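Local coordinates for histone-lysine N-methyltransferase, H3 lysine-9 specific SUVH6 (Arabidopsis thaliana, PDB 6A5K), which transfers methyl groups from S-adenosylmethionine to a histone H3 lysine and probably recognises non-CG DNA methylation through its SRA domain, at residues A[257-261]-A[365-369]; A[268-273]-A[446-452]; A[372-376]-A[482-486]. The protein carries 1 engineered substitution. One frame throughout, in Å; residues are numbered along the deposited sequence.

Contact 1 (A[257-261]-A[365-369]). With SAM (S-adenosylmethionine), chain F.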
loop_
_atom_site.group_PDB
_atom_site.type_symbol
_atom_site.label_atom_id
_atom_site.label_comp_id
_atom_site.label_asym_id
_atom_site.label_seq_id
_atom_site.Cartn_x
_atom_site.Cartn_y
_atom_site.Cartn_z
ATOM N N SER A 257 6.329 18.028 5.374
ATOM C CA SER A 257 6.363 18.563 6.729
ATOM C C SER A 257 6.975 17.577 7.717
ATOM O O SER A 257 7.202 16.404 7.397
ATOM C CB SER A 257 4.956 18.947 7.185
ATOM O OG SER A 257 4.091 17.825 7.134
ATOM N N ALA A 258 7.239 18.068 8.923
ATOM C CA ALA A 258 7.768 17.240 9.997
ATOM C C ALA A 258 6.908 17.383 11.250
ATOM O O ALA A 258 6.613 18.497 11.703
ATOM C CB ALA A 258 9.203 17.610 10.296
ATOM N N VAL A 259 6.518 16.244 11.809
ATOM C CA VAL A 259 5.664 16.215 12.987
ATOM C C VAL A 259 6.345 15.441 14.114
ATOM O O VAL A 259 6.871 14.349 13.906
ATOM C CB VAL A 259 4.290 15.579 12.667
ATOM C CG1 VAL A 259 3.453 15.417 13.933
ATOM C CG2 VAL A 259 3.549 16.407 11.629
ATOM N N ASN A 260 6.354 16.018 15.308
ATOM C CA ASN A 260 6.913 15.334 16.466
ATOM C C ASN A 260 5.978 15.489 17.661
ATOM O O ASN A 260 5.849 16.571 18.224
ATOM C CB ASN A 260 8.307 15.878 16.798
ATOM C CG ASN A 260 9.012 15.084 17.889
ATOM O OD1 ASN A 260 8.391 14.313 18.622
ATOM N ND2 ASN A 260 10.323 15.277 18.002
ATOM N N GLU A 261 5.319 14.402 18.033
ATOM C CA GLU A 261 4.415 14.417 19.175
ATOM C C GLU A 261 4.993 13.585 20.311
ATOM O O GLU A 261 4.304 13.270 21.279
ATOM C CB GLU A 261 3.036 13.896 18.770
ATOM C CG GLU A 261 2.489 14.545 17.509
ATOM C CD GLU A 261 1.119 14.023 17.129
ATOM O OE1 GLU A 261 0.988 13.431 16.036
ATOM O OE2 GLU A 261 0.172 14.209 17.924
ATOM N N TRP A 365 13.318 9.306 13.449
ATOM C CA TRP A 365 12.382 9.826 12.463
ATOM C C TRP A 365 12.042 8.763 11.420
ATOM O O TRP A 365 12.902 7.973 11.029
ATOM C CB TRP A 365 12.956 11.072 11.785
ATOM C CG TRP A 365 13.150 12.218 12.737
ATOM C CD1 TRP A 365 14.231 12.448 13.534
ATOM C CD2 TRP A 365 12.220 13.276 13.000
ATOM N NE1 TRP A 365 14.034 13.592 14.277
ATOM C CE2 TRP A 365 12.810 14.117 13.967
ATOM C CE3 TRP A 365 10.949 13.591 12.513
ATOM C CZ2 TRP A 365 12.170 15.258 14.451
ATOM C CZ3 TRP A 365 10.316 14.727 12.996
ATOM C CH2 TRP A 365 10.928 15.545 13.955
ATOM N N GLY A 366 10.783 8.751 10.991
ATOM C CA GLY A 366 10.320 7.886 9.919
ATOM C C GLY A 366 9.459 8.649 8.924
ATOM O O GLY A 366 9.313 9.871 9.028
ATOM N N VAL A 367 8.871 7.925 7.972
ATOM C CA VAL A 367 8.093 8.537 6.893
ATOM C C VAL A 367 6.676 7.985 6.859
ATOM O O VAL A 367 6.480 6.781 6.997
ATOM C CB VAL A 367 8.754 8.297 5.504
ATOM C CG1 VAL A 367 7.898 8.895 4.390
ATOM C CG2 VAL A 367 10.167 8.877 5.459
ATOM N N ARG A 368 5.688 8.862 6.698
ATOM C CA ARG A 368 4.320 8.406 6.454
ATOM C C ARG A 368 3.636 9.302 5.426
ATOM O O ARG A 368 4.175 10.343 5.033
ATOM C CB ARG A 368 3.503 8.372 7.758
ATOM C CG ARG A 368 3.307 9.752 8.401
ATOM C CD ARG A 368 2.682 9.639 9.800
ATOM N NE ARG A 368 2.635 10.935 10.480
ATOM C CZ ARG A 368 2.504 11.075 11.793
ATOM N NH1 ARG A 368 2.408 10.000 12.568
ATOM N NH2 ARG A 368 2.472 12.288 12.333
ATOM N N CYS A 369 2.447 8.891 4.998
ATOM C CA CYS A 369 1.678 9.635 4.004
ATOM C C CYS A 369 0.359 10.130 4.597
ATOM O O CYS A 369 -0.272 9.424 5.381
ATOM C CB CYS A 369 1.415 8.759 2.779
ATOM S SG CYS A 369 0.534 9.583 1.439
HETATM N N SAM F . 15.272 6.769 11.822
HETATM C CA SAM F . 16.237 7.499 10.978
HETATM C C SAM F . 16.417 8.963 11.385
HETATM O O SAM F . 17.092 9.732 10.686
HETATM O OXT SAM F . 15.889 9.409 12.408
HETATM C CB SAM F . 15.830 7.418 9.507
HETATM C CG SAM F . 16.215 6.076 8.900
HETATM S SD SAM F . 18.020 5.992 8.828
HETATM C CE SAM F . 18.203 5.668 7.080
HETATM C "C5'" SAM F . 18.438 4.350 9.436
HETATM C "C4'" SAM F . 18.550 4.350 10.948
HETATM O "O4'" SAM F . 17.252 4.387 11.526
HETATM C "C3'" SAM F . 19.213 3.080 11.447
HETATM O "O3'" SAM F . 20.611 3.231 11.521
HETATM C "C2'" SAM F . 18.593 2.940 12.813
HETATM O "O2'" SAM F . 19.263 3.820 13.688
HETATM C "C1'" SAM F . 17.197 3.488 12.614
HETATM N N9 SAM F . 16.268 2.386 12.286
HETATM C C8 SAM F . 15.583 2.193 11.116
HETATM N N7 SAM F . 14.843 1.057 11.225
HETATM C C5 SAM F . 15.063 0.516 12.447
HETATM C C6 SAM F . 14.578 -0.622 13.082
HETATM N N6 SAM F . 13.716 -1.438 12.471
HETATM N N1 SAM F . 15.012 -0.921 14.355
HETATM C C2 SAM F . 15.902 -0.087 15.005
HETATM N N3 SAM F . 16.373 1.049 14.375
HETATM C C4 SAM F . 15.957 1.349 13.123
HETATM O O HOH W 1 2.756 12.040 15.075
#
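Ala258, Val259 and Asn260 all meet the benzene part of the Trp365 indole on a slant, through Ala258 CB, Val259 O and Asn260 CB, while the pyrrole side of the ring has the carboxylate oxygen OXT of S-adenosylmethionine at its edge, in the ring plane. The Arg368 guanidinium is also met at its edge, by Val259 CG1 near its plane and by a water lying in it. The sheet is the mixed one in which strand 355-359 runs between strand 257-259, from the Pre-SET region, and strand 365-369 of the SET domain. The two are second neighbours, their axes 9.1 Å apart at the closest, and touch chiefly through side chains reaching past the strand between.

On one side of the sheet the indole spans the gap: Trp365 CZ3 comes to 3.6 Å from Val259 O, and CH2 to 3.9 Å from Asn260 CB. The Asn260 amide stands almost upright to the indole, planes 82° apart, held there by bonds to Ile262, Asp263 and Glu265. On the other side Arg368 runs extended from CG to NE, so that NH2 arrives 3.6 Å from Val259 CG1. Glu261 OE1 is 4.1 Å from Arg368 NH2, too far for a salt bridge; NH2 donates to the water instead, and Arg368 NE makes its salt bridge with Glu356.

Trp365 also grips the cofactor's amino acid end with its backbone: its N donates to OXT of S-adenosylmethionine at 2.8 Å, and its O accepts from the cofactor's amino N, also at 2.8 Å.

Contact 2 (A[268-273]-A[446-452]). With SAM (S-adenosylmethionine), chain F.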
loop_
_atom_site.group_PDB
_atom_site.type_symbol
_atom_site.label_atom_id
_atom_site.label_comp_id
_atom_site.label_asym_id
_atom_site.label_seq_id
_atom_site.Cartn_x
_atom_site.Cartn_y
_atom_site.Cartn_z
ATOM N N PRO A 268 16.727 16.295 11.847
ATOM C CA PRO A 268 18.190 16.353 11.796
ATOM C C PRO A 268 18.710 17.209 10.652
ATOM O O PRO A 268 18.015 17.476 9.671
ATOM C CB PRO A 268 18.594 14.890 11.601
ATOM C CG PRO A 268 17.419 14.264 10.942
ATOM C CD PRO A 268 16.220 14.948 11.532
ATOM N N LEU A 269 19.956 17.636 10.799
ATOM C CA LEU A 269 20.587 18.531 9.850
ATOM C C LEU A 269 21.065 17.760 8.630
ATOM O O LEU A 269 21.721 16.728 8.767
ATOM C CB LEU A 269 21.751 19.255 10.528
ATOM C CG LEU A 269 22.620 20.215 9.730
ATOM C CD1 LEU A 269 21.801 21.425 9.335
ATOM C CD2 LEU A 269 23.816 20.631 10.572
ATOM N N PHE A 270 20.710 18.256 7.446
ATOM C CA PHE A 270 21.190 17.714 6.175
ATOM C C PHE A 270 20.771 18.643 5.041
ATOM O O PHE A 270 19.889 19.478 5.214
ATOM C CB PHE A 270 20.657 16.289 5.925
ATOM C CG PHE A 270 19.201 16.239 5.552
ATOM C CD1 PHE A 270 18.218 16.376 6.520
ATOM C CD2 PHE A 270 18.814 16.050 4.234
ATOM C CE1 PHE A 270 16.877 16.338 6.179
ATOM C CE2 PHE A 270 17.473 16.006 3.888
ATOM C CZ PHE A 270 16.507 16.146 4.859
ATOM N N THR A 271 21.399 18.493 3.880
ATOM C CA THR A 271 21.030 19.285 2.711
ATOM C C THR A 271 20.042 18.526 1.831
ATOM O O THR A 271 20.362 17.462 1.298
ATOM C CB THR A 271 22.270 19.668 1.879
ATOM O OG1 THR A 271 23.218 20.339 2.718
ATOM C CG2 THR A 271 21.889 20.580 0.717
ATOM N N TYR A 272 18.839 19.070 1.673
ATOM C CA TYR A 272 17.826 18.379 0.891
ATOM C C TYR A 272 18.163 18.451 -0.589
ATOM O O TYR A 272 18.479 19.517 -1.107
ATOM C CB TYR A 272 16.423 18.958 1.136
ATOM C CG TYR A 272 15.340 17.979 0.732
ATOM C CD1 TYR A 272 14.961 17.839 -0.598
ATOM C CD2 TYR A 272 14.727 17.170 1.674
ATOM C CE1 TYR A 272 13.989 16.922 -0.978
ATOM C CE2 TYR A 272 13.757 16.250 1.309
ATOM C CZ TYR A 272 13.389 16.133 -0.015
ATOM O OH TYR A 272 12.425 15.215 -0.365
ATOM N N THR A 273 18.084 17.312 -1.267
ATOM C CA THR A 273 18.377 17.256 -2.694
ATOM C C THR A 273 17.347 16.411 -3.439
ATOM O O THR A 273 17.051 15.288 -3.030
ATOM C CB THR A 273 19.776 16.668 -2.954
ATOM O OG1 THR A 273 20.714 17.217 -2.017
ATOM C CG2 THR A 273 20.222 16.988 -4.369
ATOM N N LYS A 446 23.768 14.820 1.816
ATOM C CA LYS A 446 22.842 15.313 0.807
ATOM C C LYS A 446 21.889 14.195 0.404
ATOM O O LYS A 446 22.331 13.142 -0.048
ATOM C CB LYS A 446 23.608 15.827 -0.417
ATOM C CG LYS A 446 24.710 16.818 -0.081
ATOM C CD LYS A 446 25.424 17.312 -1.327
ATOM C CE LYS A 446 26.799 17.868 -0.998
ATOM N NZ LYS A 446 27.686 16.835 -0.390
ATOM N N GLY A 447 20.589 14.416 0.572
ATOM C CA GLY A 447 19.608 13.407 0.209
ATOM C C GLY A 447 18.192 13.937 0.240
ATOM O O GLY A 447 17.965 15.101 0.594
ATOM N N ASN A 448 17.238 13.091 -0.145
ATOM C CA ASN A 448 15.828 13.459 -0.081
ATOM C C ASN A 448 15.115 12.704 1.040
ATOM O O ASN A 448 15.759 12.110 1.905
ATOM C CB ASN A 448 15.131 13.205 -1.423
ATOM C CG ASN A 448 14.894 11.730 -1.703
ATOM O OD1 ASN A 448 15.566 10.855 -1.152
ATOM N ND2 ASN A 448 13.928 11.449 -2.570
ATOM N N VAL A 449 13.789 12.725 1.010
ATOM C CA VAL A 449 12.972 12.141 2.076
ATOM C C VAL A 449 13.235 10.634 2.247
ATOM O O VAL A 449 13.028 10.067 3.330
ATOM C CB VAL A 449 11.469 12.392 1.810
ATOM C CG1 VAL A 449 10.999 11.636 0.557
ATOM C CG2 VAL A 449 10.621 12.010 3.031
ATOM N N GLY A 450 13.714 9.992 1.186
ATOM C CA GLY A 450 13.994 8.568 1.220
ATOM C C GLY A 450 14.947 8.162 2.331
ATOM O O GLY A 450 14.866 7.036 2.831
ATOM N N ARG A 451 15.832 9.076 2.738
ATOM C CA ARG A 451 16.802 8.784 3.791
ATOM C C ARG A 451 16.110 8.494 5.131
ATOM O O ARG A 451 16.718 7.941 6.035
ATOM C CB ARG A 451 17.805 9.946 3.962
ATOM C CG ARG A 451 17.232 11.151 4.712
ATOM C CD ARG A 451 18.059 12.430 4.512
ATOM N NE ARG A 451 19.403 12.351 5.086
ATOM C CZ ARG A 451 19.672 12.456 6.386
ATOM N NH1 ARG A 451 18.688 12.612 7.261
ATOM N NH2 ARG A 451 20.923 12.379 6.817
ATOM N N PHE A 452 14.840 8.863 5.261
ATOM C CA PHE A 452 14.159 8.739 6.553
ATOM C C PHE A 452 13.291 7.488 6.677
ATOM O O PHE A 452 12.747 7.220 7.749
ATOM C CB PHE A 452 13.301 9.978 6.820
ATOM C CG PHE A 452 14.092 11.199 7.172
ATOM C CD1 PHE A 452 14.144 12.281 6.309
ATOM C CD2 PHE A 452 14.780 11.271 8.375
ATOM C CE1 PHE A 452 14.873 13.416 6.634
ATOM C CE2 PHE A 452 15.510 12.404 8.710
ATOM C CZ PHE A 452 15.556 13.476 7.839
HETATM N N SAM F . 15.272 6.769 11.822
HETATM C CA SAM F . 16.237 7.499 10.978
HETATM C C SAM F . 16.417 8.963 11.385
HETATM O O SAM F . 17.092 9.732 10.686
HETATM O OXT SAM F . 15.889 9.409 12.408
HETATM C CB SAM F . 15.830 7.418 9.507
HETATM C CG SAM F . 16.215 6.076 8.900
HETATM S SD SAM F . 18.020 5.992 8.828
HETATM C CE SAM F . 18.203 5.668 7.080
HETATM C "C5'" SAM F . 18.438 4.350 9.436
HETATM C "C4'" SAM F . 18.550 4.350 10.948
HETATM O "O4'" SAM F . 17.252 4.387 11.526
HETATM C "C3'" SAM F . 19.213 3.080 11.447
HETATM O "O3'" SAM F . 20.611 3.231 11.521
HETATM C "C2'" SAM F . 18.593 2.940 12.813
HETATM O "O2'" SAM F . 19.263 3.820 13.688
HETATM C "C1'" SAM F . 17.197 3.488 12.614
HETATM N N9 SAM F . 16.268 2.386 12.286
HETATM C C8 SAM F . 15.583 2.193 11.116
HETATM N N7 SAM F . 14.843 1.057 11.225
HETATM C C5 SAM F . 15.063 0.516 12.447
HETATM C C6 SAM F . 14.578 -0.622 13.082
HETATM N N6 SAM F . 13.716 -1.438 12.471
HETATM N N1 SAM F . 15.012 -0.921 14.355
HETATM C C2 SAM F . 15.902 -0.087 15.005
HETATM N N3 SAM F . 16.373 1.049 14.375
HETATM C C4 SAM F . 15.957 1.349 13.123
#
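Phe270 turns its ring inward with CG lying between the backbone N and the carbonyl carbon (chi1 74°), and Arg451, bent at chi3 (-66°), folds back over it. The guanidinium therefore lies flat on the phenyl face, planes 6° apart, with Arg451 CZ 4.3 Å from the ring centroid as a cation-pi pair. Arg451 CD sits over the same ring in a CH-pi contact, and NE is satisfied by Ala443 O. Phe452 brings its edge toward the Phe270 face, an offset edge-to-face pair with centroids 5.4 Å apart, and Pro268 CG abuts that edge, 3.5 Å from Phe452 CE2.

Alongside, Thr271-Tyr272 and Lys446-Gly447 form a two-stranded parallel sheet joining the Pre-SET region to the SET domain: Gly447 N donates to Thr271 O, and Thr273 N to Gly447 O. One face of the Tyr272 ring covers Asn448 CA, and its OH accepts from Val449 N at 3.2 Å while also bonding Glu252. A phenylalanine in place of Tyr272 would probably leave Val449 N without this acceptor and Glu252 without its hydroxyl mate. Within the 3-10 turn 449-452, Arg451 O lies 2.9 Å from the S-adenosylmethionine methyl carbon CE.

Contact 3 (A[372-376]-A[482-486])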
loop_
_atom_site.group_PDB
_atom_site.type_symbol
_atom_site.label_atom_id
_atom_site.label_comp_id
_atom_site.label_asym_id
_atom_site.label_seq_id
_atom_site.Cartn_x
_atom_site.Cartn_y
_atom_site.Cartn_z
ATOM N N SER A 372 -4.224 7.516 2.081
ATOM C CA SER A 372 -4.003 6.107 1.809
ATOM C C SER A 372 -3.231 5.939 0.506
ATOM O O SER A 372 -3.293 6.789 -0.382
ATOM C CB SER A 372 -5.334 5.344 1.764
ATOM O OG SER A 372 -6.160 5.797 0.711
ATOM N N ILE A 373 -2.486 4.847 0.410
ATOM C CA ILE A 373 -1.668 4.591 -0.768
ATOM C C ILE A 373 -2.106 3.301 -1.459
ATOM O O ILE A 373 -2.039 2.227 -0.867
ATOM C CB ILE A 373 -0.179 4.499 -0.400
ATOM C CG1 ILE A 373 0.312 5.828 0.190
ATOM C CG2 ILE A 373 0.653 4.125 -1.628
ATOM C CD1 ILE A 373 1.691 5.729 0.820
ATOM N N PRO A 374 -2.579 3.409 -2.713
ATOM C CA PRO A 374 -2.988 2.212 -3.463
ATOM C C PRO A 374 -1.814 1.266 -3.699
ATOM O O PRO A 374 -0.700 1.726 -3.962
ATOM C CB PRO A 374 -3.507 2.782 -4.796
ATOM C CG PRO A 374 -3.839 4.218 -4.502
ATOM C CD PRO A 374 -2.829 4.651 -3.466
ATOM N N ILE A 375 -2.060 -0.034 -3.606
ATOM C CA ILE A 375 -1.007 -1.017 -3.863
ATOM C C ILE A 375 -0.379 -0.806 -5.253
ATOM O O ILE A 375 -1.070 -0.489 -6.227
ATOM C CB ILE A 375 -1.548 -2.458 -3.725
ATOM C CG1 ILE A 375 -0.402 -3.478 -3.782
ATOM C CG2 ILE A 375 -2.655 -2.748 -4.760
ATOM C CD1 ILE A 375 -0.807 -4.847 -3.272
ATOM N N GLY A 376 0.944 -0.924 -5.325
ATOM C CA GLY A 376 1.644 -0.708 -6.579
ATOM C C GLY A 376 1.981 0.747 -6.869
ATOM O O GLY A 376 2.537 1.058 -7.923
ATOM N N ALA A 482 4.684 0.687 -3.119
ATOM C CA ALA A 482 3.836 0.039 -2.111
ATOM C C ALA A 482 3.504 -1.409 -2.483
ATOM O O ALA A 482 3.160 -1.698 -3.630
ATOM C CB ALA A 482 2.546 0.838 -1.915
ATOM N N GLN A 483 3.593 -2.323 -1.515
ATOM C CA GLN A 483 3.146 -3.698 -1.746
ATOM C C GLN A 483 1.914 -4.068 -0.904
ATOM O O GLN A 483 1.556 -5.240 -0.789
ATOM C CB GLN A 483 4.290 -4.699 -1.499
ATOM C CG GLN A 483 4.889 -4.723 -0.092
ATOM C CD GLN A 483 5.874 -5.877 0.080
ATOM O OE1 GLN A 483 6.290 -6.501 -0.898
ATOM N NE2 GLN A 483 6.235 -6.174 1.323
ATOM N N ASP A 484 1.269 -3.051 -0.333
ATOM C CA ASP A 484 -0.057 -3.169 0.272
ATOM C C ASP A 484 -0.900 -1.984 -0.170
ATOM O O ASP A 484 -0.367 -0.994 -0.662
ATOM C CB ASP A 484 -0.007 -3.160 1.804
ATOM C CG ASP A 484 0.918 -4.206 2.379
ATOM O OD1 ASP A 484 1.738 -3.839 3.250
ATOM O OD2 ASP A 484 0.800 -5.390 2.000
ATOM N N ASN A 485 -2.209 -2.082 0.027
ATOM C CA ASN A 485 -3.030 -0.885 0.139
ATOM C C ASN A 485 -2.787 -0.305 1.528
ATOM O O ASN A 485 -3.241 -0.862 2.521
ATOM C CB ASN A 485 -4.509 -1.202 -0.073
ATOM C CG ASN A 485 -4.820 -1.584 -1.507
ATOM O OD1 ASN A 485 -4.534 -0.831 -2.441
ATOM N ND2 ASN A 485 -5.408 -2.763 -1.690
ATOM N N ILE A 486 -2.052 0.798 1.599
ATOM C CA ILE A 486 -1.599 1.314 2.888
ATOM C C ILE A 486 -2.593 2.322 3.471
ATOM O O ILE A 486 -3.008 3.243 2.782
ATOM C CB ILE A 486 -0.211 1.976 2.760
ATOM C CG1 ILE A 486 0.772 1.024 2.063
ATOM C CG2 ILE A 486 0.314 2.380 4.129
ATOM C CD1 ILE A 486 2.166 1.650 1.807
#
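Ile373 and Ile486 form a single antiparallel, hydrogen-bonded bridge, each N donating to the other's O at 2.9 Å; the regular pairing ends there, although the chains stay close, and a further backbone bond joins Gly376 N to Ala482 O, also at 2.9 Å. Gly376 takes up a positive phi (85°) that would jam a side chain against the preceding carbonyl.

Between these backbone bonds a side chain takes over. Asn485 has CG anti to its carbonyl carbon (chi1 -69°), which carries the amide across to the other chain; OD1 accepts from Ile375 N at 2.8 Å, the bond nearly straight but reaching OD1 from above the plane of the amide. Ile375 lies against this group with its chain extended: CG2 packs 3.5 Å from Asn485 OD1, while CD1 reaches to 3.5 Å from Gln483 O. Elsewhere the fit is apolar. Ile373 CG2 rests 3.8 Å from Ala482 CB, and the CB atoms of Ile373 and Ile486 are 4.0 Å apart, with Leu492 touching both isoleucines.

These are connecting loops of the SET domain, next to strands 378-381 and 477-482, which pair antiparallel. Helix 5-29 packs against them through His18, and its Arg15 bonds Gln483 O. The bonds across the pair itself all have backbone N donors, so it is held by neutral hydrogen bonds and packed isoleucines, while a charged pair, the salt bridge of Asp484 with Arg15, lies at its margin.

In the fold
Contacts 1 and 2 both tie the Pre-SET region to the SET domain and both reach S-adenosylmethionine; they touch each other where Val367 and Trp365 pack on Phe452 and Pro268. Contact 1 is mostly buried, with water and the cofactor meeting its polar groups, whereas contact 2 is partly buried and relies on aromatic and cation-pi stacking beside a short parallel strand pair. Contact 3 lies wholly within the SET domain, its centre about 2 Å from the centre of the chain yet only partly buried, and combines four hydrogen bonds to backbone N with isoleucine packing. Residues 372-376 follow closely on strand 365-369, which links contacts 1 and 3 in sequence; contacts 2 and 3 stay about 11 Å apart at their nearest atoms.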